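ABC transporter periplasmic peptide-binding protein (Pseudoalteromonas, PDB 4QFP) probably captures dipeptides in the periplasm for an ABC importer, and here holds a Val-Thr dipeptide in its binding cleft. Local coordinates at residues C34-P39 and T49-D54; A378-R383 and Y412-F417; I384-A389 and S428-W433. One frame throughout, in Å; residues are numbered along the deposited sequence.

Interaction 1: residues C34-P39 and T49-D54; sequences CAEANP and TGSTID. With THR (threonine), chain D; VAL (valine), chain C.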
loop_
_atom_site.group_PDB
_atom_site.type_symbol
_atom_site.label_atom_id
_atom_site.label_comp_id
_atom_site.label_asym_id
_atom_site.label_seq_id
_atom_site.Cartn_x
_atom_site.Cartn_y
_atom_site.Cartn_z
ATOM N N CYS A 34 -10.409 15.815 -2.307
ATOM C CA CYS A 34 -10.935 15.313 -1.030
ATOM C C CYS A 34 -10.247 14.017 -0.647
ATOM O O CYS A 34 -10.455 12.986 -1.291
ATOM C CB CYS A 34 -12.446 15.074 -1.110
ATOM S SG CYS A 34 -13.456 16.454 -0.535
ATOM N N ALA A 35 -9.433 14.076 0.400
ATOM C CA ALA A 35 -8.635 12.930 0.817
ATOM C C ALA A 35 -9.249 12.330 2.073
ATOM O O ALA A 35 -9.868 13.047 2.849
ATOM C CB ALA A 35 -7.207 13.363 1.080
ATOM N N GLU A 36 -9.061 11.028 2.285
ATOM C CA GLU A 36 -9.743 10.340 3.382
ATOM C C GLU A 36 -9.030 10.361 4.742
ATOM O O GLU A 36 -9.612 9.970 5.751
ATOM C CB GLU A 36 -10.087 8.890 3.004
ATOM C CG GLU A 36 -8.910 7.917 3.037
ATOM C CD GLU A 36 -8.162 7.862 1.721
ATOM O OE1 GLU A 36 -8.431 8.712 0.851
ATOM O OE2 GLU A 36 -7.316 6.961 1.539
ATOM N N ALA A 37 -7.780 10.808 4.792
ATOM C CA ALA A 37 -7.073 10.824 6.072
ATOM C C ALA A 37 -5.837 11.714 6.018
ATOM O O ALA A 37 -5.405 12.097 4.938
ATOM C CB ALA A 37 -6.683 9.402 6.475
ATOM N N ASN A 38 -5.286 12.048 7.183
ATOM C CA ASN A 38 -4.043 12.813 7.247
ATOM C C ASN A 38 -2.912 12.005 6.646
ATOM O O ASN A 38 -2.963 10.770 6.647
ATOM C CB ASN A 38 -3.660 13.128 8.697
ATOM C CG ASN A 38 -4.606 14.088 9.367
ATOM O OD1 ASN A 38 -5.118 13.810 10.453
ATOM N ND2 ASN A 38 -4.815 15.237 8.753
ATOM N N PRO A 39 -1.879 12.689 6.133
ATOM C CA PRO A 39 -0.637 11.966 5.864
ATOM C C PRO A 39 0.042 11.756 7.201
ATOM O O PRO A 39 -0.090 12.613 8.072
ATOM C CB PRO A 39 0.168 12.952 5.015
ATOM C CG PRO A 39 -0.330 14.296 5.435
ATOM C CD PRO A 39 -1.783 14.121 5.790
ATOM N N THR A 49 0.662 2.986 4.362
ATOM C CA THR A 49 -0.742 3.368 4.302
ATOM C C THR A 49 -1.030 4.145 3.028
ATOM O O THR A 49 -0.456 5.216 2.797
ATOM C CB THR A 49 -1.151 4.233 5.497
ATOM O OG1 THR A 49 -0.762 3.587 6.719
ATOM C CG2 THR A 49 -2.664 4.435 5.490
ATOM N N GLY A 50 -1.932 3.616 2.209
ATOM C CA GLY A 50 -2.184 4.193 0.898
ATOM C C GLY A 50 -2.618 5.640 0.969
ATOM O O GLY A 50 -2.365 6.417 0.042
ATOM N N SER A 51 -3.296 5.995 2.059
ATOM C CA SER A 51 -3.773 7.368 2.275
ATOM C C SER A 51 -2.634 8.377 2.279
ATOM O O SER A 51 -2.767 9.507 1.776
ATOM C CB SER A 51 -4.500 7.472 3.625
ATOM O OG SER A 51 -5.618 6.608 3.681
ATOM N N THR A 52 -1.527 7.998 2.898
ATOM C CA THR A 52 -0.384 8.887 2.962
ATOM C C THR A 52 0.310 8.886 1.598
ATOM O O THR A 52 0.520 9.942 0.998
ATOM C CB THR A 52 0.557 8.489 4.103
ATOM O OG1 THR A 52 -0.080 8.771 5.358
ATOM C CG2 THR A 52 1.850 9.273 4.044
ATOM N N ILE A 53 0.610 7.696 1.087
ATOM C CA ILE A 53 1.334 7.554 -0.182
ATOM C C ILE A 53 0.628 8.265 -1.337
ATOM O O ILE A 53 1.276 8.929 -2.148
ATOM C CB ILE A 53 1.554 6.072 -0.532
ATOM C CG1 ILE A 53 2.355 5.379 0.568
ATOM C CG2 ILE A 53 2.265 5.931 -1.872
ATOM C CD1 ILE A 53 3.761 5.908 0.747
ATOM N N ASP A 54 -0.699 8.153 -1.404
ATOM C CA ASP A 54 -1.448 8.831 -2.463
ATOM C C ASP A 54 -1.211 10.346 -2.463
ATOM O O ASP A 54 -1.166 10.973 -3.525
ATOM C CB ASP A 54 -2.946 8.547 -2.362
ATOM C CG ASP A 54 -3.347 7.222 -3.000
ATOM O OD1 ASP A 54 -2.532 6.603 -3.722
ATOM O OD2 ASP A 54 -4.494 6.802 -2.777
HETATM N N THR D . -2.002 -0.326 2.275
HETATM C CA THR D . -3.323 -0.601 2.826
HETATM C C THR D . -4.304 0.482 2.377
HETATM O O THR D . -5.533 0.369 2.531
HETATM C CB THR D . -3.285 -0.640 4.363
HETATM O OG1 THR D . -2.657 0.551 4.845
HETATM C CG2 THR D . -2.494 -1.854 4.851
HETATM O OXT THR D . -3.871 1.514 1.855
HETATM N N VAL C . 0.211 -1.187 -0.515
HETATM C CA VAL C . -0.264 -0.361 0.592
HETATM C C VAL C . -1.604 -0.851 1.120
HETATM O O VAL C . -2.277 -1.666 0.495
HETATM C CB VAL C . -0.476 1.096 0.153
HETATM C CG1 VAL C . 0.836 1.746 -0.280
HETATM C CG2 VAL C . -1.505 1.158 -0.970
HETATM O O HOH W 1 -5.604 5.545 -0.530
HETATM O O HOH W 2 -5.310 10.831 2.244
HETATM O O HOH W 3 -2.662 8.042 6.082
#

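Interaction 2: residues A378-R383 and Y412-F417; sequences AMPVSR and YEWNTF. With THR (threonine), chain D.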
loop_
_atom_site.group_PDB
_atom_site.type_symbol
_atom_site.label_atom_id
_atom_site.label_comp_id
_atom_site.label_asym_id
_atom_site.label_seq_id
_atom_site.Cartn_x
_atom_site.Cartn_y
_atom_site.Cartn_z
ATOM N N ALA A 378 -12.741 -3.122 12.285
ATOM C CA ALA A 378 -13.240 -2.655 11.005
ATOM C C ALA A 378 -12.689 -1.285 10.678
ATOM O O ALA A 378 -12.744 -0.370 11.503
ATOM C CB ALA A 378 -14.767 -2.623 11.021
ATOM N N MET A 379 -12.168 -1.149 9.463
ATOM C CA MET A 379 -11.664 0.117 8.971
ATOM C C MET A 379 -12.777 1.146 8.881
ATOM O O MET A 379 -13.903 0.840 8.462
ATOM C CB MET A 379 -11.033 -0.087 7.594
ATOM C CG MET A 379 -10.222 -1.357 7.503
ATOM S SD MET A 379 -9.581 -1.623 5.859
ATOM C CE MET A 379 -11.000 -2.379 5.070
ATOM N N PRO A 380 -12.463 2.383 9.258
ATOM C CA PRO A 380 -13.416 3.489 9.301
ATOM C C PRO A 380 -13.568 4.221 7.959
ATOM O O PRO A 380 -14.375 5.144 7.864
ATOM C CB PRO A 380 -12.793 4.413 10.346
ATOM C CG PRO A 380 -11.306 4.210 10.154
ATOM C CD PRO A 380 -11.122 2.777 9.731
ATOM N N VAL A 381 -12.804 3.826 6.947
ATOM C CA VAL A 381 -12.839 4.497 5.650
ATOM C C VAL A 381 -12.946 3.503 4.502
ATOM O O VAL A 381 -12.639 2.319 4.667
ATOM C CB VAL A 381 -11.586 5.370 5.425
ATOM C CG1 VAL A 381 -11.595 6.556 6.366
ATOM C CG2 VAL A 381 -10.312 4.551 5.605
ATOM N N SER A 382 -13.369 3.984 3.334
ATOM C CA SER A 382 -13.448 3.133 2.153
ATOM C C SER A 382 -12.057 2.879 1.579
ATOM O O SER A 382 -11.244 3.807 1.471
ATOM C CB SER A 382 -14.355 3.758 1.090
ATOM O OG SER A 382 -14.335 2.996 -0.104
ATOM N N ARG A 383 -11.786 1.625 1.222
ATOM C CA ARG A 383 -10.529 1.239 0.580
ATOM C C ARG A 383 -10.869 0.521 -0.716
ATOM O O ARG A 383 -11.975 0.005 -0.873
ATOM C CB ARG A 383 -9.706 0.276 1.441
ATOM C CG ARG A 383 -9.569 0.644 2.919
ATOM C CD ARG A 383 -9.022 2.044 3.097
ATOM N NE ARG A 383 -7.622 2.186 2.700
ATOM C CZ ARG A 383 -7.149 3.239 2.042
ATOM N NH1 ARG A 383 -7.974 4.218 1.680
ATOM N NH2 ARG A 383 -5.860 3.314 1.733
ATOM N N TYR A 412 -11.409 2.671 14.896
ATOM C CA TYR A 412 -10.753 3.925 15.282
ATOM C C TYR A 412 -10.495 4.788 14.056
ATOM O O TYR A 412 -10.605 4.314 12.934
ATOM C CB TYR A 412 -9.401 3.673 15.957
ATOM C CG TYR A 412 -9.474 2.926 17.262
ATOM C CD1 TYR A 412 -9.420 1.544 17.286
ATOM C CD2 TYR A 412 -9.592 3.600 18.469
ATOM C CE1 TYR A 412 -9.485 0.848 18.471
ATOM C CE2 TYR A 412 -9.664 2.908 19.669
ATOM C CZ TYR A 412 -9.610 1.528 19.657
ATOM O OH TYR A 412 -9.671 0.813 20.830
ATOM N N GLU A 413 -10.110 6.039 14.276
ATOM C CA GLU A 413 -9.615 6.881 13.191
ATOM C C GLU A 413 -8.561 6.094 12.422
ATOM O O GLU A 413 -7.780 5.356 13.023
ATOM C CB GLU A 413 -9.031 8.177 13.748
ATOM C CG GLU A 413 -8.436 9.097 12.703
ATOM C CD GLU A 413 -6.944 8.879 12.501
ATOM O OE1 GLU A 413 -6.279 8.380 13.433
ATOM O OE2 GLU A 413 -6.436 9.222 11.411
ATOM N N TRP A 414 -8.543 6.249 11.097
ATOM C CA TRP A 414 -7.789 5.355 10.207
ATOM C C TRP A 414 -6.317 5.152 10.575
ATOM O O TRP A 414 -5.841 4.005 10.667
ATOM C CB TRP A 414 -7.950 5.838 8.764
ATOM C CG TRP A 414 -7.202 5.091 7.678
ATOM C CD1 TRP A 414 -6.397 5.655 6.731
ATOM C CD2 TRP A 414 -7.229 3.680 7.385
ATOM N NE1 TRP A 414 -5.910 4.698 5.887
ATOM C CE2 TRP A 414 -6.403 3.477 6.258
ATOM C CE3 TRP A 414 -7.849 2.572 7.974
ATOM C CZ2 TRP A 414 -6.179 2.210 5.707
ATOM C CZ3 TRP A 414 -7.635 1.313 7.419
ATOM C CH2 TRP A 414 -6.805 1.143 6.297
ATOM N N ASN A 415 -5.587 6.241 10.786
ATOM C CA ASN A 415 -4.178 6.108 11.153
ATOM C C ASN A 415 -4.022 5.479 12.531
ATOM O O ASN A 415 -3.141 4.656 12.745
ATOM C CB ASN A 415 -3.459 7.452 11.070
ATOM C CG ASN A 415 -3.348 7.948 9.654
ATOM O OD1 ASN A 415 -3.064 7.175 8.745
ATOM N ND2 ASN A 415 -3.586 9.239 9.451
ATOM N N THR A 416 -4.898 5.843 13.462
ATOM C CA THR A 416 -4.875 5.206 14.769
ATOM C C THR A 416 -5.150 3.716 14.624
ATOM O O THR A 416 -4.508 2.898 15.269
ATOM C CB THR A 416 -5.905 5.826 15.724
ATOM O OG1 THR A 416 -5.649 7.223 15.836
ATOM C CG2 THR A 416 -5.800 5.192 17.103
ATOM N N PHE A 417 -6.106 3.379 13.764
ATOM C CA PHE A 417 -6.492 2.002 13.507
ATOM C C PHE A 417 -5.265 1.202 13.082
ATOM O O PHE A 417 -4.932 0.180 13.682
ATOM C CB PHE A 417 -7.558 1.989 12.401
ATOM C CG PHE A 417 -8.176 0.638 12.143
ATOM C CD1 PHE A 417 -9.265 0.206 12.882
ATOM C CD2 PHE A 417 -7.696 -0.179 11.126
ATOM C CE1 PHE A 417 -9.846 -1.032 12.636
ATOM C CE2 PHE A 417 -8.271 -1.421 10.870
ATOM C CZ PHE A 417 -9.347 -1.848 11.618
HETATM N N THR D . -2.002 -0.326 2.275
HETATM C CA THR D . -3.323 -0.601 2.826
HETATM C C THR D . -4.304 0.482 2.377
HETATM O O THR D . -5.533 0.369 2.531
HETATM C CB THR D . -3.285 -0.640 4.363
HETATM O OG1 THR D . -2.657 0.551 4.845
HETATM C CG2 THR D . -2.494 -1.854 4.851
HETATM O OXT THR D . -3.871 1.514 1.855
#

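Interaction 3: residues I384-A389 and S428-W433; sequences IYNPNA and SVLLGW. With VAL (valine), chain C; THR (threonine), chain D.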
loop_
_atom_site.group_PDB
_atom_site.type_symbol
_atom_site.label_atom_id
_atom_site.label_comp_id
_atom_site.label_asym_id
_atom_site.label_seq_id
_atom_site.Cartn_x
_atom_site.Cartn_y
_atom_site.Cartn_z
ATOM N N ILE A 384 -9.905 0.448 -1.627
ATOM C CA ILE A 384 -10.137 -0.196 -2.909
ATOM C C ILE A 384 -10.676 -1.598 -2.684
ATOM O O ILE A 384 -11.590 -2.037 -3.365
ATOM C CB ILE A 384 -8.849 -0.283 -3.740
ATOM C CG1 ILE A 384 -8.360 1.119 -4.106
ATOM C CG2 ILE A 384 -9.089 -1.111 -4.999
ATOM C CD1 ILE A 384 -6.859 1.196 -4.329
ATOM N N TYR A 385 -10.121 -2.272 -1.689
ATOM C CA TYR A 385 -10.397 -3.680 -1.450
ATOM C C TYR A 385 -11.565 -3.925 -0.484
ATOM O O TYR A 385 -11.965 -5.066 -0.260
ATOM C CB TYR A 385 -9.123 -4.344 -0.922
ATOM C CG TYR A 385 -8.483 -3.610 0.240
ATOM C CD1 TYR A 385 -9.047 -3.660 1.516
ATOM C CD2 TYR A 385 -7.313 -2.877 0.068
ATOM C CE1 TYR A 385 -8.463 -2.992 2.590
ATOM C CE2 TYR A 385 -6.717 -2.207 1.137
ATOM C CZ TYR A 385 -7.301 -2.262 2.393
ATOM O OH TYR A 385 -6.720 -1.601 3.457
ATOM N N ASN A 386 -12.097 -2.853 0.097
ATOM C CA ASN A 386 -13.234 -2.948 1.004
ATOM C C ASN A 386 -13.872 -1.582 1.178
ATOM O O ASN A 386 -13.363 -0.744 1.923
ATOM C CB ASN A 386 -12.804 -3.482 2.366
ATOM C CG ASN A 386 -13.980 -3.785 3.267
ATOM O OD1 ASN A 386 -15.080 -3.253 3.080
ATOM N ND2 ASN A 386 -13.761 -4.653 4.252
ATOM N N PRO A 387 -14.985 -1.346 0.471
ATOM C CA PRO A 387 -15.638 -0.033 0.449
ATOM C C PRO A 387 -16.311 0.315 1.771
ATOM O O PRO A 387 -16.569 1.493 2.033
ATOM C CB PRO A 387 -16.683 -0.178 -0.663
ATOM C CG PRO A 387 -16.969 -1.652 -0.720
ATOM C CD PRO A 387 -15.655 -2.325 -0.408
ATOM N N ASN A 388 -16.568 -0.688 2.605
ATOM C CA ASN A 388 -17.320 -0.463 3.837
ATOM C C ASN A 388 -17.116 -1.597 4.826
ATOM O O ASN A 388 -17.964 -2.478 4.943
ATOM C CB ASN A 388 -18.810 -0.343 3.510
ATOM C CG ASN A 388 -19.610 0.300 4.623
ATOM O OD1 ASN A 388 -19.219 0.277 5.790
ATOM N ND2 ASN A 388 -20.749 0.873 4.264
ATOM N N ALA A 389 -15.996 -1.583 5.536
ATOM C CA ALA A 389 -15.726 -2.620 6.526
ATOM C C ALA A 389 -16.746 -2.589 7.660
ATOM O O ALA A 389 -17.061 -3.624 8.252
ATOM C CB ALA A 389 -14.312 -2.489 7.071
ATOM N N SER A 428 -9.462 -10.270 15.482
ATOM C CA SER A 428 -9.479 -10.429 14.034
ATOM C C SER A 428 -9.709 -9.051 13.434
ATOM O O SER A 428 -10.087 -8.122 14.141
ATOM C CB SER A 428 -10.590 -11.391 13.610
ATOM O OG SER A 428 -11.863 -10.784 13.756
ATOM N N VAL A 429 -9.486 -8.914 12.136
ATOM C CA VAL A 429 -9.537 -7.602 11.511
ATOM C C VAL A 429 -9.873 -7.708 10.031
ATOM O O VAL A 429 -9.354 -8.572 9.321
ATOM C CB VAL A 429 -8.189 -6.879 11.667
ATOM C CG1 VAL A 429 -7.101 -7.659 10.960
ATOM C CG2 VAL A 429 -8.258 -5.454 11.131
ATOM N N LEU A 430 -10.766 -6.839 9.575
ATOM C CA LEU A 430 -10.991 -6.656 8.149
ATOM C C LEU A 430 -9.942 -5.687 7.617
ATOM O O LEU A 430 -9.918 -4.520 7.992
ATOM C CB LEU A 430 -12.387 -6.094 7.896
ATOM C CG LEU A 430 -13.549 -6.991 8.333
ATOM C CD1 LEU A 430 -14.859 -6.255 8.167
ATOM C CD2 LEU A 430 -13.555 -8.302 7.560
ATOM N N LEU A 431 -9.066 -6.178 6.749
ATOM C CA LEU A 431 -8.038 -5.345 6.158
ATOM C C LEU A 431 -7.807 -5.781 4.715
ATOM O O LEU A 431 -8.665 -6.397 4.099
ATOM C CB LEU A 431 -6.733 -5.437 6.954
ATOM C CG LEU A 431 -6.239 -4.186 7.692
ATOM C CD1 LEU A 431 -4.873 -4.434 8.320
ATOM C CD2 LEU A 431 -6.179 -2.973 6.769
ATOM N N GLY A 432 -6.650 -5.455 4.170
ATOM C CA GLY A 432 -6.353 -5.856 2.809
ATOM C C GLY A 432 -5.105 -5.197 2.281
ATOM O O GLY A 432 -4.399 -4.494 3.010
ATOM N N TRP A 433 -4.841 -5.405 1.000
ATOM C CA TRP A 433 -3.630 -4.901 0.403
ATOM C C TRP A 433 -3.896 -4.514 -1.045
ATOM O O TRP A 433 -4.386 -5.325 -1.828
ATOM C CB TRP A 433 -2.551 -5.974 0.488
ATOM C CG TRP A 433 -1.191 -5.561 0.021
ATOM C CD1 TRP A 433 -0.608 -5.888 -1.155
ATOM C CD2 TRP A 433 -0.240 -4.770 0.737
ATOM N NE1 TRP A 433 0.646 -5.347 -1.230
ATOM C CE2 TRP A 433 0.896 -4.652 -0.076
ATOM C CE3 TRP A 433 -0.248 -4.137 1.984
ATOM C CZ2 TRP A 433 2.022 -3.935 0.316
ATOM C CZ3 TRP A 433 0.868 -3.425 2.371
ATOM C CH2 TRP A 433 1.985 -3.325 1.541
HETATM N N VAL C . 0.211 -1.187 -0.515
HETATM C CA VAL C . -0.264 -0.361 0.592
HETATM C C VAL C . -1.604 -0.851 1.120
HETATM O O VAL C . -2.277 -1.666 0.495
HETATM C CB VAL C . -0.476 1.096 0.153
HETATM C CG1 VAL C . 0.836 1.746 -0.280
HETATM C CG2 VAL C . -1.505 1.158 -0.970
HETATM N N THR D . -2.002 -0.326 2.275
HETATM C CA THR D . -3.323 -0.601 2.826
HETATM C C THR D . -4.304 0.482 2.377
HETATM O O THR D . -5.533 0.369 2.531
HETATM C CB THR D . -3.285 -0.640 4.363
HETATM O OG1 THR D . -2.657 0.551 4.845
HETATM C CG2 THR D . -2.494 -1.854 4.851
HETATM O OXT THR D . -3.871 1.514 1.855
HETATM O O HOH W 4 -11.346 -6.384 4.099
#

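Interaction 1: residues C34-P39 and T49-D54
Glu36 and Ser51 carry the polar part of this contact: Ser51 OG donates to Glu36 OE2 at 2.8 Å, reaching the carboxylate from above its plane, 40° out of it. The glutamate gets there by folding back, its CG placed between the backbone N and the carbonyl carbon (chi1 77°) and the chain bent again at chi2. OE2 is also gripped by a water that donates to it and to Asp54 OD2, and by a salt bridge to Arg383 NH1. The water keeps two acidic groups linked although Glu36 OE2 and Asp54 OD2 lie 5.2 Å apart, and the arginine probably helps Glu36 stay ionised in this buried setting. Beside this bond Ala37 CB packs on Ser51 CB at 4.1 Å. Further along, Thr52 packs on Pro39, with Thr52 OG1 3.3 Å from Pro39 CA and Thr52 CG2 4.2 Å from Pro39 CB; that hydroxyl also bonds Val40 N. Two more waters tie backbone to helix, one donating to Ala37 O and Ser51 O, the other joining Asn38 O to Thr52 OG1. These contacts hold the loop against the first turn of helix 50-60, whose Gly50 N donates to OXT of the ligand threonine at 2.9 Å, so the carboxylate sits at a helix N-terminus. Cys34, next to last in strand 30-35, is in a disulfide with Cys262. The contact is buried, where the loop leaving strand 30-35 runs past the start of helix 50-60, with Trp414 of helix 414-422 touching both Ala37 and Thr49 and Tyr218 of strand 213-219 meeting Pro39.

Interaction 2: residues A378-R383 and Y412-F417
Part of the pocket for the ligand's carboxylate is built here, where Arg383 lies over Trp414 and reaches the threonine of the bound dipeptide. Arg383 grips the carboxylate at two points: its NE donates to THR O at 2.8 Å and its NH2 to THR OXT at 2.7 Å, with N-H...acceptor angles of 151° and 157°. The bend at chi2 sets CD over the six-membered ring of Trp414, and the bend at chi3 turns NE toward the ligand, with Arg383 NE 3.3 Å from Trp414 CZ2; guanidinium and indole planes stand 53° apart, tilted and not stacked. Val381 CG2 shares that ring system, in a CH-pi contact 3.9 Å from the centroid of the five-membered ring. Met379 runs alongside the indole, CB 3.7 Å from Trp414 CZ3, and its SD makes an oblique Met-aromatic contact. In the solute-binding fold this loop follows strand 372-377 and leads into helix 389-401, and it lies against the first turn of helix 414-422. That turn is capped by Glu413 at the N-cap position: OE1 accepts from Thr416 N at 2.9 Å and also from Thr416 OG1, while OE2 takes Asn415 N. One turn into the helix Phe417, CG anti to the backbone N, lays its face against Met379 CA, 4.2 Å from the ring centroid. Pro380 CD fits beside Trp414 CE3 at 3.7 Å, the proline and tryptophan side chains crossing at about a right angle.

Interaction 3: residues I384-A389 and S428-W433
Tyr385 turns its CG between the backbone N and the carbonyl carbon (chi1 50°), which lays the phenol ring flat on the strand backbone at Gly432. Gly432 CA sits over the ring's centre, 3.6 Å from the centroid in a CH-pi contact, and Trp433 N lies over the same face nearer the rim, 3.7 Å from Tyr385 CD2. Because Gly432 has no side chain, the ring can come right down on the main chain; Leu431 CD2 touches its hydroxyl from the strand. Tyr385 OH points into the binding pocket and donates to THR O at 2.5 Å, a very short bond. Strand 428-434 pairs antiparallel with strand 291-297 in the large mixed sheet, and it also exchanges backbone bonds with Trp377 at the end of strand 372-377. Its far end makes part of the wall of the dipeptide pocket: Trp433, with CG anti to the backbone N (chi1 -175°), sets one face of the indole against the ligand valine, whose N lies over that face, 3.4 Å from Trp433 CZ2. Asp436 and Ala434 N also hydrogen-bond the valine. Next in the chain after the tyrosine comes an Asx turn, Asn386 OD1 accepting from Asn388 N at 3.0 Å. Asn386 ND2 donates to a water that in turn donates to Leu431 O at 2.7 Å, a bridge from loop to strand. Past the turn, Ala389 opens helix 389-401 and rests its CB 4.0 Å from Leu430 CD1, while Met392, Ala393 and Met396 of that helix also touch this leucine.

All three interactions are largely buried and meet at the bound dipeptide, yet each is made differently. Interaction 1 is polar and rich in water, tying the exit of strand 30-35 to the start of helix 50-60; interaction 2 is mainly aromatic and aliphatic, and reaches the surface at Pro380, Tyr412 and Glu413; interaction 3 sets a ring on a bare strand backbone. Interactions 2 and 3 use consecutive halves of the loop between strand 372-377 and helix 389-401, and Met379 joins them by packing on Asn386 and Leu430. Interaction 1 touches interaction 2 through the Glu36-Arg383 salt bridge and a probable hydrogen bond from Asn415 to the backbone O of Asn38, but stays about 6 Å (nearest atoms) from interaction 3.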